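Local coordinates for benzoate transport porin BenP (Acinetobacter baumannii AB307-0294, PDB 5DL8), which forms a beta-barrel in the outer membrane and probably acts as a porin that lets small solutes, possibly benzoate among them, pass across that membrane, at residues D143-G154 with V172-F183. Residues are numbered along the deposited sequence; the frame is centred on the assembly and turned at random.
Sequences DASRQLLTSYWG and VEKVSPRNEEDF
Arg178 meets Asp143 through one bond: its NH1 donates to the syn lone pair of Asp143 OD2 at 2.8 Å, with OD2 at the guanidinium edge, near its plane, and the carboxylate plane turned 72° from it. From CG to NE the arginine chain runs extended, carrying the charge from the turn at Pro177-Glu180 over to the facing loop. Across one face of this guanidinium lies Arg146 CG, 3.4 Å from Arg178 NE, and the two guanidinium planes are inclined by 33°. The Asp143 carboxylate beside them probably balances part of the positive charge. Asp143 OD1 accepts Ser145 N, which makes an Asx turn, and also the Ser145 hydroxyl, while Thr97 O takes Arg178 NE.

Farther along, the strands pair antiparallel. Tyr152 CE1 packs 3.6 Å from Val175 CG2, and on the other face the edge of the Trp153 six-membered ring is directed at the face of Phe183, ring centroids 5.6 Å apart. Trp153 O receives both Glu173 N (2.9 Å) and Lys174 N (3.2 Å), which defines a classic beta bulge. Such irregular pairing, continued into a loop packed against strands 25-39 and 72-87, is consistent with the inward-folded loops that constrict OprD-family barrels.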
loop_
_atom_site.group_PDB
_atom_site.type_symbol
_atom_site.label_atom_id
_atom_site.label_comp_id
_atom_site.label_asym_id
_atom_site.label_seq_id
_atom_site.Cartn_x
_atom_site.Cartn_y
_atom_site.Cartn_z
ATOM N N ASP A 143 -2.334 -1.075 -3.074
ATOM C CA ASP A 143 -2.641 0.347 -3.044
ATOM C C ASP A 143 -4.099 0.643 -3.481
ATOM O O ASP A 143 -4.402 0.870 -4.690
ATOM C CB ASP A 143 -1.673 1.157 -3.894
ATOM C CG ASP A 143 -1.846 2.651 -3.666
ATOM O OD1 ASP A 143 -2.741 3.082 -2.816
ATOM O OD2 ASP A 143 -1.141 3.452 -4.302
ATOM N N ALA A 144 -4.914 0.752 -2.455
ATOM C CA ALA A 144 -6.349 1.174 -2.606
ATOM C C ALA A 144 -6.625 2.627 -2.197
ATOM O O ALA A 144 -7.732 2.968 -1.889
ATOM C CB ALA A 144 -7.255 0.184 -1.765
ATOM N N SER A 145 -5.655 3.503 -2.215
ATOM C CA SER A 145 -5.786 4.880 -1.614
ATOM C C SER A 145 -6.579 5.904 -2.571
ATOM O O SER A 145 -7.077 7.071 -2.162
ATOM C CB SER A 145 -4.349 5.423 -1.295
ATOM O OG SER A 145 -3.595 5.627 -2.519
ATOM N N ARG A 146 -6.737 5.491 -3.824
ATOM C CA ARG A 146 -7.263 6.476 -4.793
ATOM C C ARG A 146 -8.519 5.919 -5.517
ATOM O O ARG A 146 -9.531 5.730 -4.843
ATOM C CB ARG A 146 -6.132 6.907 -5.738
ATOM C CG ARG A 146 -4.918 7.599 -5.115
ATOM C CD ARG A 146 -5.315 8.761 -4.288
ATOM N NE ARG A 146 -4.211 9.702 -4.080
ATOM C CZ ARG A 146 -3.129 9.525 -3.273
ATOM N NH1 ARG A 146 -2.905 8.395 -2.566
ATOM N NH2 ARG A 146 -2.219 10.496 -3.246
ATOM N N GLN A 147 -8.413 5.581 -6.812
ATOM C CA GLN A 147 -9.512 5.036 -7.528
ATOM C C GLN A 147 -9.279 3.567 -7.836
ATOM O O GLN A 147 -9.507 2.714 -6.937
ATOM C CB GLN A 147 -9.841 5.910 -8.759
ATOM C CG GLN A 147 -10.994 5.476 -9.625
ATOM C CD GLN A 147 -12.235 5.060 -8.853
ATOM O OE1 GLN A 147 -12.292 3.948 -8.323
ATOM N NE2 GLN A 147 -13.269 5.912 -8.845
ATOM N N LEU A 148 -8.791 3.214 -9.011
ATOM C CA LEU A 148 -8.489 1.742 -9.269
ATOM C C LEU A 148 -7.206 1.278 -8.457
ATOM O O LEU A 148 -6.463 2.141 -7.916
ATOM C CB LEU A 148 -8.457 1.433 -10.754
ATOM C CG LEU A 148 -9.695 1.905 -11.571
ATOM C CD1 LEU A 148 -9.631 1.386 -13.009
ATOM C CD2 LEU A 148 -10.954 1.385 -10.842
ATOM N N LEU A 149 -7.017 -0.030 -8.335
ATOM C CA LEU A 149 -6.015 -0.669 -7.427
ATOM C C LEU A 149 -4.800 -1.231 -8.220
ATOM O O LEU A 149 -4.885 -1.803 -9.346
ATOM C CB LEU A 149 -6.651 -1.841 -6.760
ATOM C CG LEU A 149 -7.523 -1.711 -5.506
ATOM C CD1 LEU A 149 -8.352 -0.485 -5.447
ATOM C CD2 LEU A 149 -8.368 -2.946 -5.221
ATOM N N THR A 150 -3.637 -0.991 -7.662
ATOM C CA THR A 150 -2.348 -1.527 -8.166
ATOM C C THR A 150 -2.362 -3.058 -8.078
ATOM O O THR A 150 -2.849 -3.642 -7.112
ATOM C CB THR A 150 -1.199 -0.904 -7.341
ATOM O OG1 THR A 150 -1.393 0.507 -7.390
ATOM C CG2 THR A 150 0.280 -1.252 -7.829
ATOM N N SER A 151 -1.925 -3.710 -9.129
ATOM C CA SER A 151 -1.554 -5.117 -9.098
ATOM C C SER A 151 -0.247 -5.314 -9.867
ATOM O O SER A 151 0.320 -4.316 -10.405
ATOM C CB SER A 151 -2.701 -5.919 -9.679
ATOM O OG SER A 151 -2.863 -5.691 -11.081
ATOM N N TYR A 152 0.211 -6.587 -9.967
ATOM C CA TYR A 152 1.582 -6.960 -10.411
ATOM C C TYR A 152 1.539 -8.174 -11.367
ATOM O O TYR A 152 0.540 -8.924 -11.421
ATOM C CB TYR A 152 2.398 -7.321 -9.117
ATOM C CG TYR A 152 2.528 -6.165 -8.202
ATOM C CD1 TYR A 152 3.410 -5.180 -8.438
ATOM C CD2 TYR A 152 1.619 -5.972 -7.176
ATOM C CE1 TYR A 152 3.498 -4.038 -7.588
ATOM C CE2 TYR A 152 1.702 -4.869 -6.352
ATOM C CZ TYR A 152 2.618 -3.912 -6.566
ATOM O OH TYR A 152 2.614 -2.825 -5.697
ATOM N N TRP A 153 2.566 -8.374 -12.159
ATOM C CA TRP A 153 2.533 -9.529 -12.997
ATOM C C TRP A 153 3.825 -10.297 -12.777
ATOM O O TRP A 153 4.916 -9.701 -12.864
ATOM C CB TRP A 153 2.446 -9.093 -14.439
ATOM C CG TRP A 153 2.246 -10.177 -15.507
ATOM C CD1 TRP A 153 3.232 -10.752 -16.362
ATOM C CD2 TRP A 153 1.002 -10.715 -15.926
ATOM N NE1 TRP A 153 2.624 -11.616 -17.243
ATOM C CE2 TRP A 153 1.264 -11.624 -16.982
ATOM C CE3 TRP A 153 -0.330 -10.513 -15.515
ATOM C CZ2 TRP A 153 0.232 -12.342 -17.616
ATOM C CZ3 TRP A 153 -1.344 -11.229 -16.157
ATOM C CH2 TRP A 153 -1.046 -12.130 -17.186
ATOM N N GLY A 154 3.690 -11.594 -12.563
ATOM C CA GLY A 154 4.880 -12.466 -12.325
ATOM C C GLY A 154 4.520 -13.842 -11.853
ATOM O O GLY A 154 3.427 -14.322 -12.112
ATOM N N VAL A 172 8.777 -10.790 -9.975
ATOM C CA VAL A 172 7.753 -9.868 -10.413
ATOM C C VAL A 172 8.312 -9.037 -11.603
ATOM O O VAL A 172 9.184 -8.223 -11.415
ATOM C CB VAL A 172 7.301 -8.943 -9.260
ATOM C CG1 VAL A 172 6.062 -8.125 -9.707
ATOM C CG2 VAL A 172 6.946 -9.733 -7.993
ATOM N N GLU A 173 7.803 -9.265 -12.783
ATOM C CA GLU A 173 8.328 -8.603 -13.945
ATOM C C GLU A 173 7.738 -7.262 -14.220
ATOM O O GLU A 173 8.402 -6.437 -14.817
ATOM C CB GLU A 173 8.244 -9.546 -15.153
ATOM C CG GLU A 173 9.318 -10.683 -14.990
ATOM C CD GLU A 173 9.577 -11.663 -16.174
ATOM O OE1 GLU A 173 8.837 -11.605 -17.156
ATOM O OE2 GLU A 173 10.561 -12.518 -16.098
ATOM N N LYS A 174 6.464 -7.053 -13.840
ATOM C CA LYS A 174 5.720 -5.913 -14.222
ATOM C C LYS A 174 4.776 -5.468 -13.108
ATOM O O LYS A 174 4.350 -6.263 -12.290
ATOM C CB LYS A 174 4.883 -6.201 -15.481
ATOM C CG LYS A 174 5.530 -6.804 -16.745
ATOM C CD LYS A 174 6.089 -5.747 -17.634
ATOM C CE LYS A 174 6.138 -6.137 -19.104
ATOM N NZ LYS A 174 6.853 -7.404 -19.312
ATOM N N VAL A 175 4.447 -4.186 -13.163
ATOM C CA VAL A 175 3.531 -3.529 -12.239
ATOM C C VAL A 175 2.493 -2.771 -13.080
ATOM O O VAL A 175 2.814 -2.194 -14.147
ATOM C CB VAL A 175 4.242 -2.536 -11.243
ATOM C CG1 VAL A 175 5.082 -1.492 -11.980
ATOM C CG2 VAL A 175 3.197 -1.796 -10.411
ATOM N N SER A 176 1.257 -2.771 -12.638
ATOM C CA SER A 176 0.214 -1.856 -13.253
ATOM C C SER A 176 -0.204 -0.902 -12.213
ATOM O O SER A 176 -1.012 -1.251 -11.334
ATOM C CB SER A 176 -1.022 -2.626 -13.659
ATOM O OG SER A 176 -1.885 -1.816 -14.478
ATOM N N PRO A 177 0.393 0.262 -12.199
ATOM C CA PRO A 177 0.052 1.236 -11.128
ATOM C C PRO A 177 -1.452 1.635 -10.993
ATOM O O PRO A 177 -2.216 1.457 -11.926
ATOM C CB PRO A 177 0.938 2.476 -11.490
ATOM C CG PRO A 177 2.088 1.890 -12.174
ATOM C CD PRO A 177 1.487 0.778 -13.033
ATOM N N ARG A 178 -1.832 2.142 -9.817
ATOM C CA ARG A 178 -3.202 2.484 -9.510
ATOM C C ARG A 178 -3.852 3.436 -10.625
ATOM O O ARG A 178 -4.986 3.282 -10.933
ATOM C CB ARG A 178 -3.290 3.123 -8.129
ATOM C CG ARG A 178 -2.771 4.534 -8.084
ATOM C CD ARG A 178 -2.549 5.013 -6.694
ATOM N NE ARG A 178 -2.118 6.431 -6.644
ATOM C CZ ARG A 178 -1.497 7.004 -5.574
ATOM N NH1 ARG A 178 -1.140 6.207 -4.478
ATOM N NH2 ARG A 178 -1.174 8.338 -5.591
ATOM N N ASN A 179 -3.046 4.293 -11.267
ATOM C CA ASN A 179 -3.512 5.282 -12.206
ATOM C C ASN A 179 -3.168 4.916 -13.603
ATOM O O ASN A 179 -3.071 5.854 -14.439
ATOM C CB ASN A 179 -2.953 6.707 -11.852
ATOM C CG ASN A 179 -1.409 6.820 -11.959
ATOM O OD1 ASN A 179 -0.688 5.961 -11.545
ATOM N ND2 ASN A 179 -0.928 7.936 -12.430
ATOM N N GLU A 180 -2.965 3.613 -13.920
ATOM C CA GLU A 180 -2.590 3.242 -15.279
ATOM C C GLU A 180 -3.320 1.998 -15.681
ATOM O O GLU A 180 -3.721 1.235 -14.838
ATOM C CB GLU A 180 -1.043 2.948 -15.481
ATOM C CG GLU A 180 -0.071 3.989 -15.006
ATOM C CD GLU A 180 -0.019 5.243 -15.862
ATOM O OE1 GLU A 180 -0.685 5.302 -16.954
ATOM O OE2 GLU A 180 0.691 6.217 -15.454
ATOM N N GLU A 181 -3.344 1.761 -16.981
ATOM C CA GLU A 181 -4.047 0.617 -17.579
ATOM C C GLU A 181 -3.221 -0.586 -17.815
ATOM O O GLU A 181 -3.738 -1.651 -17.840
ATOM C CB GLU A 181 -4.579 0.952 -19.025
ATOM C CG GLU A 181 -5.649 2.066 -19.024
ATOM C CD GLU A 181 -6.549 2.091 -20.293
ATOM O OE1 GLU A 181 -6.066 2.093 -21.388
ATOM O OE2 GLU A 181 -7.753 2.116 -20.181
ATOM N N ASP A 182 -1.966 -0.398 -18.135
ATOM C CA ASP A 182 -1.126 -1.471 -18.636
ATOM C C ASP A 182 -0.130 -1.901 -17.547
ATOM O O ASP A 182 0.080 -1.204 -16.593
ATOM C CB ASP A 182 -0.372 -0.967 -19.878
ATOM C CG ASP A 182 -1.265 -0.947 -21.114
ATOM O OD1 ASP A 182 -2.462 -1.379 -20.997
ATOM O OD2 ASP A 182 -0.786 -0.533 -22.217
ATOM N N PHE A 183 0.447 -3.055 -17.765
ATOM C CA PHE A 183 1.507 -3.663 -16.944
ATOM C C PHE A 183 2.762 -3.172 -17.599
ATOM O O PHE A 183 2.919 -3.346 -18.794
ATOM C CB PHE A 183 1.432 -5.211 -16.922
ATOM C CG PHE A 183 0.386 -5.701 -15.992
ATOM C CD1 PHE A 183 0.649 -5.799 -14.614
ATOM C CD2 PHE A 183 -0.923 -5.954 -16.472
ATOM C CE1 PHE A 183 -0.333 -6.225 -13.740
ATOM C CE2 PHE A 183 -1.947 -6.309 -15.597
ATOM C CZ PHE A 183 -1.643 -6.471 -14.213
#